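Local coordinates for sensor protein kinase HptS (Staphylococcus aureus, PDB 6LKI), which probably senses glucose-6-phosphate together with a solute-binding partner protein and passes the signal on as the histidine kinase of a two-component system, at residues B[31-37]-B[91-95]; B[45-50]-B[61-65]; B[83-88]-B[100-105]. All blocks are in the same frame, centred on the assembly; numbering follows the deposited sequence.

Contact 1: residues B[31-37]-B[91-95]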
# COMPACT_ATOMS: atom_id res chain seq x y z
N PHE B 31 20.97 -13.46 2.95
CA PHE B 31 20.21 -12.32 2.45
C PHE B 31 20.84 -11.00 2.88
O PHE B 31 20.83 -10.03 2.11
CB PHE B 31 18.76 -12.40 2.93
CG PHE B 31 17.95 -13.44 2.21
CD1 PHE B 31 18.37 -13.95 1.00
CD2 PHE B 31 16.76 -13.91 2.75
CE1 PHE B 31 17.62 -14.91 0.33
CE2 PHE B 31 16.01 -14.86 2.09
CZ PHE B 31 16.44 -15.36 0.88
N GLN B 32 21.38 -10.94 4.10
CA GLN B 32 22.04 -9.72 4.56
C GLN B 32 23.28 -9.37 3.75
O GLN B 32 23.77 -8.24 3.86
CB GLN B 32 22.40 -9.86 6.04
CG GLN B 32 21.21 -10.09 6.95
CD GLN B 32 21.59 -10.17 8.42
OE1 GLN B 32 22.20 -9.25 8.96
NE2 GLN B 32 21.23 -11.27 9.06
N GLU B 33 23.79 -10.31 2.95
CA GLU B 33 24.93 -10.06 2.07
C GLU B 33 24.51 -9.69 0.65
O GLU B 33 25.38 -9.37 -0.16
CB GLU B 33 25.83 -11.30 2.03
CG GLU B 33 26.56 -11.59 3.33
CD GLU B 33 27.56 -10.51 3.69
OE1 GLU B 33 27.53 -10.02 4.84
OE2 GLU B 33 28.38 -10.15 2.82
N LEU B 34 23.22 -9.73 0.34
CA LEU B 34 22.73 -9.54 -1.02
C LEU B 34 22.16 -8.14 -1.17
O LEU B 34 21.22 -7.76 -0.46
CB LEU B 34 21.69 -10.60 -1.37
CG LEU B 34 22.22 -12.03 -1.44
CD1 LEU B 34 21.09 -13.03 -1.65
CD2 LEU B 34 23.26 -12.16 -2.54
N ASP B 35 22.72 -7.37 -2.11
CA ASP B 35 22.26 -6.03 -2.43
C ASP B 35 21.33 -6.13 -3.63
O ASP B 35 21.77 -6.36 -4.76
CB ASP B 35 23.45 -5.11 -2.72
CG ASP B 35 23.05 -3.67 -3.02
OD1 ASP B 35 21.84 -3.39 -3.15
OD2 ASP B 35 23.96 -2.82 -3.12
N LEU B 36 20.03 -5.93 -3.39
CA LEU B 36 19.03 -6.10 -4.44
C LEU B 36 18.98 -4.94 -5.43
O LEU B 36 18.12 -4.94 -6.31
CB LEU B 36 17.65 -6.34 -3.82
CG LEU B 36 17.54 -7.63 -3.00
CD1 LEU B 36 16.09 -7.98 -2.73
CD2 LEU B 36 18.25 -8.78 -3.70
N THR B 37 19.86 -3.95 -5.29
CA THR B 37 20.09 -3.00 -6.37
C THR B 37 21.19 -3.47 -7.31
O THR B 37 21.42 -2.83 -8.34
CB THR B 37 20.45 -1.62 -5.81
OG1 THR B 37 21.69 -1.70 -5.08
CG2 THR B 37 19.35 -1.11 -4.88
N LEU B 91 12.28 -9.31 5.76
CA LEU B 91 13.65 -9.77 5.54
C LEU B 91 14.59 -8.59 5.40
O LEU B 91 14.29 -7.62 4.69
CB LEU B 91 13.74 -10.66 4.30
CG LEU B 91 12.79 -11.85 4.24
CD1 LEU B 91 12.88 -12.55 2.90
CD2 LEU B 91 13.08 -12.82 5.38
N LYS B 92 15.74 -8.68 6.06
CA LYS B 92 16.78 -7.65 5.96
C LYS B 92 17.79 -8.07 4.90
O LYS B 92 18.50 -9.07 5.07
CB LYS B 92 17.46 -7.43 7.31
CG LYS B 92 18.66 -6.49 7.24
CD LYS B 92 19.43 -6.44 8.54
CE LYS B 92 20.61 -5.49 8.45
NZ LYS B 92 21.54 -5.86 7.34
N PHE B 93 17.84 -7.33 3.81
CA PHE B 93 18.88 -7.50 2.80
C PHE B 93 19.99 -6.48 3.04
O PHE B 93 19.94 -5.68 3.98
CB PHE B 93 18.29 -7.37 1.39
CG PHE B 93 17.62 -8.63 0.91
CD1 PHE B 93 16.34 -8.96 1.34
CD2 PHE B 93 18.26 -9.47 0.02
CE1 PHE B 93 15.73 -10.12 0.89
CE2 PHE B 93 17.65 -10.63 -0.43
CZ PHE B 93 16.38 -10.95 0.00
N LYS B 94 21.01 -6.52 2.18
CA LYS B 94 22.17 -5.66 2.38
C LYS B 94 21.82 -4.18 2.21
O LYS B 94 22.41 -3.33 2.89
CB LYS B 94 23.28 -6.05 1.40
CG LYS B 94 24.61 -5.38 1.65
CD LYS B 94 25.62 -5.80 0.59
CE LYS B 94 26.98 -5.17 0.83
NZ LYS B 94 27.59 -5.63 2.11
N ASN B 95 20.87 -3.86 1.34
CA ASN B 95 20.56 -2.48 1.00
C ASN B 95 19.32 -1.94 1.69
O ASN B 95 19.25 -0.74 1.97
CB ASN B 95 20.38 -2.33 -0.51
CG ASN B 95 19.27 -3.22 -1.05
OD1 ASN B 95 19.21 -4.41 -0.75
ND2 ASN B 95 18.38 -2.63 -1.85
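Phe93 fills the middle of this contact, its ring held on both faces. Over one face lies CB of Phe31, 4.0 Å from the Phe93 ring centroid; over the opposite face Leu36 CD1 stands 3.8 Å from it, both as CH-pi contacts. The m rotamer of Phe31, with chi2 at -18°, also turns its ring into an offset stack on Phe93, with centroids 4.7 Å apart and planes at 22°. Leu91 CD1 reaches Phe31 CE2 at 4.0 Å. A type I beta turn, Phe31 to Leu34 (Leu34 N to Phe31 O, 3.0 Å), leads from helix 2-31 toward helix 39-55, and Lys94 N, just past strand 84-92, donates a hydrogen bond to Leu34 O (2.9 Å). Asn95, in the p rotamer, accepts a hydrogen bond from Leu36 N at OD1 (3.2 Å), while its ND2 is bonded to Tyr98 OH. Asp35 is t, so OD1 turns forward to accept from Thr37 N (3.0 Å), an Asx turn, and from Thr37 OG1 (2.6 Å), with Thr37 in p. Lys94, t through chi3, lies along the turn, its CB 3.3 Å from Gln32 O and its CD 3.7 Å from Glu33 O.

Contact 2: residues B[45-50]-B[61-65]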
# COMPACT_ATOMS: atom_id res chain seq x y z
N THR B 45 19.11 -14.13 -5.72
CA THR B 45 17.91 -14.24 -4.90
C THR B 45 16.78 -14.93 -5.66
O THR B 45 16.07 -15.78 -5.09
CB THR B 45 17.46 -12.86 -4.43
OG1 THR B 45 18.55 -12.22 -3.73
CG2 THR B 45 16.27 -12.97 -3.49
N LYS B 46 16.59 -14.59 -6.94
CA LYS B 46 15.58 -15.27 -7.74
C LYS B 46 15.87 -16.76 -7.86
O LYS B 46 14.95 -17.58 -7.81
CB LYS B 46 15.51 -14.63 -9.13
CG LYS B 46 14.85 -13.26 -9.17
CD LYS B 46 14.87 -12.68 -10.57
CE LYS B 46 14.17 -11.33 -10.63
NZ LYS B 46 14.24 -10.72 -11.99
N ARG B 47 17.15 -17.12 -8.00
CA ARG B 47 17.51 -18.54 -8.07
C ARG B 47 17.09 -19.28 -6.81
O ARG B 47 16.56 -20.39 -6.88
CB ARG B 47 19.02 -18.68 -8.30
CG ARG B 47 19.47 -18.38 -9.72
CD ARG B 47 20.98 -18.31 -9.81
NE ARG B 47 21.45 -18.08 -11.17
CZ ARG B 47 22.72 -17.83 -11.49
NH1 ARG B 47 23.65 -17.79 -10.54
NH2 ARG B 47 23.06 -17.63 -12.76
N GLU B 48 17.32 -18.67 -5.64
CA GLU B 48 16.96 -19.33 -4.38
C GLU B 48 15.44 -19.42 -4.23
O GLU B 48 14.93 -20.45 -3.77
CB GLU B 48 17.57 -18.57 -3.20
CG GLU B 48 19.09 -18.59 -3.19
CD GLU B 48 19.65 -20.00 -3.20
OE1 GLU B 48 19.29 -20.79 -2.31
OE2 GLU B 48 20.45 -20.31 -4.11
N LEU B 49 14.72 -18.37 -4.60
CA LEU B 49 13.27 -18.38 -4.45
C LEU B 49 12.62 -19.36 -5.41
O LEU B 49 11.71 -20.11 -5.03
CB LEU B 49 12.70 -16.97 -4.66
CG LEU B 49 13.00 -15.94 -3.56
CD1 LEU B 49 12.52 -14.56 -3.98
CD2 LEU B 49 12.36 -16.36 -2.24
N LEU B 50 13.07 -19.39 -6.67
CA LEU B 50 12.52 -20.35 -7.62
C LEU B 50 12.89 -21.78 -7.25
O LEU B 50 12.12 -22.71 -7.50
CB LEU B 50 12.99 -20.01 -9.04
CG LEU B 50 12.32 -18.78 -9.64
CD1 LEU B 50 13.05 -18.32 -10.90
CD2 LEU B 50 10.86 -19.06 -9.94
N TYR B 61 3.35 -18.73 -5.60
CA TYR B 61 3.85 -17.50 -6.19
C TYR B 61 4.43 -16.64 -5.07
O TYR B 61 3.80 -16.47 -4.02
CB TYR B 61 2.74 -16.74 -6.92
CG TYR B 61 2.25 -17.47 -8.15
CD1 TYR B 61 3.00 -17.45 -9.32
CD2 TYR B 61 1.07 -18.19 -8.13
CE1 TYR B 61 2.57 -18.13 -10.45
CE2 TYR B 61 0.63 -18.87 -9.25
CZ TYR B 61 1.38 -18.84 -10.40
OH TYR B 61 0.95 -19.51 -11.52
N TYR B 62 5.63 -16.11 -5.30
CA TYR B 62 6.26 -15.22 -4.34
C TYR B 62 6.17 -13.78 -4.82
O TYR B 62 6.18 -13.50 -6.02
CB TYR B 62 7.72 -15.60 -4.09
CG TYR B 62 8.60 -15.63 -5.32
CD1 TYR B 62 9.15 -14.46 -5.85
CD2 TYR B 62 8.91 -16.83 -5.95
CE1 TYR B 62 9.96 -14.49 -6.97
CE2 TYR B 62 9.72 -16.87 -7.07
CZ TYR B 62 10.24 -15.70 -7.57
OH TYR B 62 11.05 -15.74 -8.69
N GLU B 63 6.05 -12.87 -3.85
CA GLU B 63 6.14 -11.43 -4.09
C GLU B 63 7.18 -10.88 -3.12
O GLU B 63 6.97 -10.91 -1.91
CB GLU B 63 4.79 -10.74 -3.91
CG GLU B 63 3.78 -11.04 -5.01
CD GLU B 63 2.56 -10.14 -4.95
OE1 GLU B 63 2.41 -9.41 -3.95
OE2 GLU B 63 1.74 -10.17 -5.89
N LEU B 64 8.30 -10.42 -3.66
CA LEU B 64 9.36 -9.81 -2.86
C LEU B 64 9.31 -8.31 -3.11
O LEU B 64 9.67 -7.83 -4.19
CB LEU B 64 10.73 -10.38 -3.24
CG LEU B 64 11.91 -9.99 -2.34
CD1 LEU B 64 11.67 -10.43 -0.90
CD2 LEU B 64 13.20 -10.59 -2.88
N SER B 65 8.84 -7.56 -2.11
CA SER B 65 8.53 -6.14 -2.26
C SER B 65 9.50 -5.30 -1.46
O SER B 65 9.70 -5.54 -0.26
CB SER B 65 7.09 -5.85 -1.83
OG SER B 65 6.18 -6.65 -2.56
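This is a helix-on-sheet contact, largely apolar and without hydrogen bonds between the segments, in which a segment of helix 39-55 lies against one face of the antiparallel sheet containing strand 59-66. The two elements are joined by a short connection and run in roughly opposing directions: the short axes approach to 10.4 Å at an angle of 149°. Residue alternation in the strand decides who takes part. The CA-to-CB bonds of Tyr62 and Leu64 point toward the helix, whereas that of Glu63 between them points away.

Tyr62 bridges most of the gap. In its p rotamer the ring presents one face to Leu49, whose CB sits 4.0 Å from the Tyr62 ring centroid and 15° off the ring normal, a CH-pi contact. The following helix residue meets the same ring differently: Leu50 CD2 lies at its edge, 3.8 Å from Tyr62 CE2, and Leu50 CG comes within 3.4 Å of Tyr62 OH. Further along the strand, Leu64 CD2 is met by Leu49 CD1 at 4.2 Å and by Thr45 CG2 at 3.9 Å. Thr45 and Leu49 are one helical turn apart, linked by the bond from Leu49 N to Thr45 O (3.0 Å), and so both reach Leu64. Thr45 OG1 is hydrogen-bonded to Asp41 O in the same helix.

Strand 59-66 is an inner strand, bonded on one side to 69-72 and on the other to 97-106, where Leu64 also packs on Tyr98 and Leu100. Helix 39-55 thus meets this strand through Thr45, Leu49 and Leu50, and helix 2-31 through Glu48 OE1, bonded to His27 NE2.

Contact 3: residues B[83-88]-B[100-105]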
# COMPACT_ATOMS: atom_id res chain seq x y z
N MET B 83 -5.91 -15.99 -4.33
CA MET B 83 -4.99 -17.01 -3.83
C MET B 83 -5.01 -17.00 -2.30
O MET B 83 -5.57 -16.12 -1.66
CB MET B 83 -3.57 -16.77 -4.34
CG MET B 83 -3.44 -16.72 -5.85
SD MET B 83 -1.76 -16.33 -6.35
CE MET B 83 -1.95 -16.20 -8.13
N TYR B 84 -4.37 -18.02 -1.73
CA TYR B 84 -4.26 -18.17 -0.29
C TYR B 84 -2.92 -17.60 0.16
O TYR B 84 -1.86 -18.11 -0.22
CB TYR B 84 -4.39 -19.63 0.12
CG TYR B 84 -4.13 -19.89 1.58
CD1 TYR B 84 -4.92 -19.31 2.56
CD2 TYR B 84 -3.10 -20.73 1.99
CE1 TYR B 84 -4.69 -19.54 3.91
CE2 TYR B 84 -2.87 -20.98 3.33
CZ TYR B 84 -3.67 -20.38 4.28
OH TYR B 84 -3.44 -20.62 5.62
N LEU B 85 -2.96 -16.54 0.97
CA LEU B 85 -1.75 -15.99 1.56
C LEU B 85 -1.20 -16.99 2.57
O LEU B 85 -1.80 -17.21 3.63
CB LEU B 85 -2.03 -14.64 2.21
CG LEU B 85 -0.82 -13.98 2.88
CD1 LEU B 85 0.33 -13.85 1.90
CD2 LEU B 85 -1.20 -12.62 3.45
N PHE B 86 0.00 -17.34 2.24
CA PHE B 86 0.40 -18.54 2.96
C PHE B 86 1.62 -18.33 3.85
O PHE B 86 1.65 -18.83 4.97
CB PHE B 86 0.68 -19.67 1.96
CG PHE B 86 1.17 -20.95 2.60
CD1 PHE B 86 0.29 -21.82 3.20
CD2 PHE B 86 2.52 -21.27 2.58
CE1 PHE B 86 0.73 -22.99 3.79
CE2 PHE B 86 2.97 -22.44 3.17
CZ PHE B 86 2.07 -23.30 3.77
N SER B 87 2.43 -17.33 3.68
CA SER B 87 3.47 -16.90 4.60
C SER B 87 3.86 -15.46 4.30
O SER B 87 3.77 -14.99 3.16
CB SER B 87 4.71 -17.80 4.52
OG SER B 87 5.35 -17.68 3.27
N THR B 88 4.29 -14.76 5.35
CA THR B 88 4.77 -13.39 5.26
C THR B 88 6.04 -13.27 6.09
O THR B 88 6.07 -13.73 7.23
CB THR B 88 3.72 -12.38 5.75
OG1 THR B 88 2.48 -12.59 5.06
CG2 THR B 88 4.18 -10.95 5.53
N LEU B 100 8.51 -10.46 1.99
CA LEU B 100 8.32 -11.66 1.18
C LEU B 100 6.98 -12.28 1.52
O LEU B 100 6.76 -12.71 2.66
CB LEU B 100 9.45 -12.67 1.40
CG LEU B 100 9.27 -14.02 0.71
CD1 LEU B 100 9.22 -13.84 -0.81
CD2 LEU B 100 10.38 -14.99 1.10
N LYS B 101 6.10 -12.33 0.55
CA LYS B 101 4.86 -13.02 0.68
C LYS B 101 4.78 -14.17 -0.28
O LYS B 101 5.13 -14.03 -1.38
CB LYS B 101 3.73 -12.08 0.42
CG LYS B 101 3.78 -10.85 1.25
CD LYS B 101 2.40 -10.28 1.34
CE LYS B 101 2.44 -8.79 1.32
NZ LYS B 101 3.02 -8.21 2.56
N ILE B 102 4.26 -15.30 0.18
CA ILE B 102 4.12 -16.50 -0.64
C ILE B 102 2.64 -16.86 -0.69
O ILE B 102 1.99 -17.00 0.35
CB ILE B 102 4.95 -17.67 -0.09
CG1 ILE B 102 6.44 -17.32 -0.14
CG2 ILE B 102 4.67 -18.94 -0.88
CD1 ILE B 102 7.34 -18.41 0.39
N TYR B 103 2.11 -16.99 -1.90
CA TYR B 103 0.70 -17.29 -2.13
C TYR B 103 0.55 -18.68 -2.72
O TYR B 103 1.38 -19.11 -3.53
CB TYR B 103 0.06 -16.27 -3.07
CG TYR B 103 0.08 -14.85 -2.55
CD1 TYR B 103 1.19 -14.03 -2.75
CD2 TYR B 103 -1.00 -14.33 -1.86
CE1 TYR B 103 1.21 -12.73 -2.28
CE2 TYR B 103 -0.99 -13.03 -1.39
CZ TYR B 103 0.12 -12.24 -1.60
OH TYR B 103 0.13 -10.95 -1.12
N MET B 104 -0.50 -19.38 -2.31
CA MET B 104 -0.84 -20.69 -2.85
C MET B 104 -2.03 -20.52 -3.79
O MET B 104 -3.10 -20.07 -3.38
CB MET B 104 -1.17 -21.68 -1.74
CG MET B 104 -1.38 -23.11 -2.21
SD MET B 104 -3.07 -23.44 -2.75
CE MET B 104 -3.94 -23.41 -1.18
N ALA B 105 -1.84 -20.90 -5.06
CA ALA B 105 -2.91 -20.81 -6.05
C ALA B 105 -3.67 -22.12 -6.19
O ALA B 105 -4.89 -22.11 -6.40
CB ALA B 105 -2.34 -20.38 -7.40
O HOH W 1 7.00 -15.59 3.11
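Five main-chain hydrogen bonds, one of them weak, join these antiparallel strands. Tyr84 and Met104 form a hydrogen-bonded pair, from Tyr84 N to Met104 O (2.9 Å) and from Met104 N to Tyr84 O (2.8 Å). Beyond the non-hydrogen-bonded pair Leu85 and Tyr103 the register slips by one at a classic beta bulge: Phe86 N (2.8 Å) and, weakly, Ser87 N (3.4 Å) both donate to Ile102 O, and Ile102 N returns a bond to Ser87 O (3.0 Å). A water hydrogen-bonded to Ser87 OG (2.7 Å) donates to Leu100 O (2.9 Å), extending the link. CA-H...O contacts add to it, among them Tyr103 CA to Tyr84 O (3.3 Å). Lys101 forms a salt bridge with Glu251 of the ABC transporter chain.

Outside the backbone, Leu85 CD1 packs 4.0 Å from the Tyr103 ring centroid, a CH-pi contact, and Met83 SD makes a Met-aromatic contact with the same ring, 5.4 Å from its centroid and oblique. Thr88 and Lys101 share the face of Leu85 and Tyr103; Tyr84, Ser87, Ile102 and Met104 line the other, where Met104 CE touches Tyr84 CB (4.0 Å).

Strand 84-92 is outermost in the sheet within this chain, and 97-106 is bonded on its other edge to 59-66. Tyr84 OH bonds to His163 of strand 163-169 in the second sheet, and Phe86, Ser87 and Ile102 pack on Ile20 of helix 2-31.

All three contacts belong to one antiparallel sheet of order 2-1-4-3 and the helices beside it, consistent with the first of two PAS-like modules in a dCache-type sensor. Contact 2 is the buried one, apolar, layering helix on sheet; contact 3 builds the sheet itself through main-chain bonds, near the centre of the chain, and reaches the partner protein. Contact 1, its centre about 24 Å from the centre of the chain, combines buried aromatic packing with solvent-exposed polar residues. Contacts 1 and 2 meet where Leu34, Leu36 and Phe93 pack on Thr45, and Leu36 on Leu64. Contacts 1 and 3 share strand 84-92, while strands 59-66 and 97-106 join contacts 2 and 3.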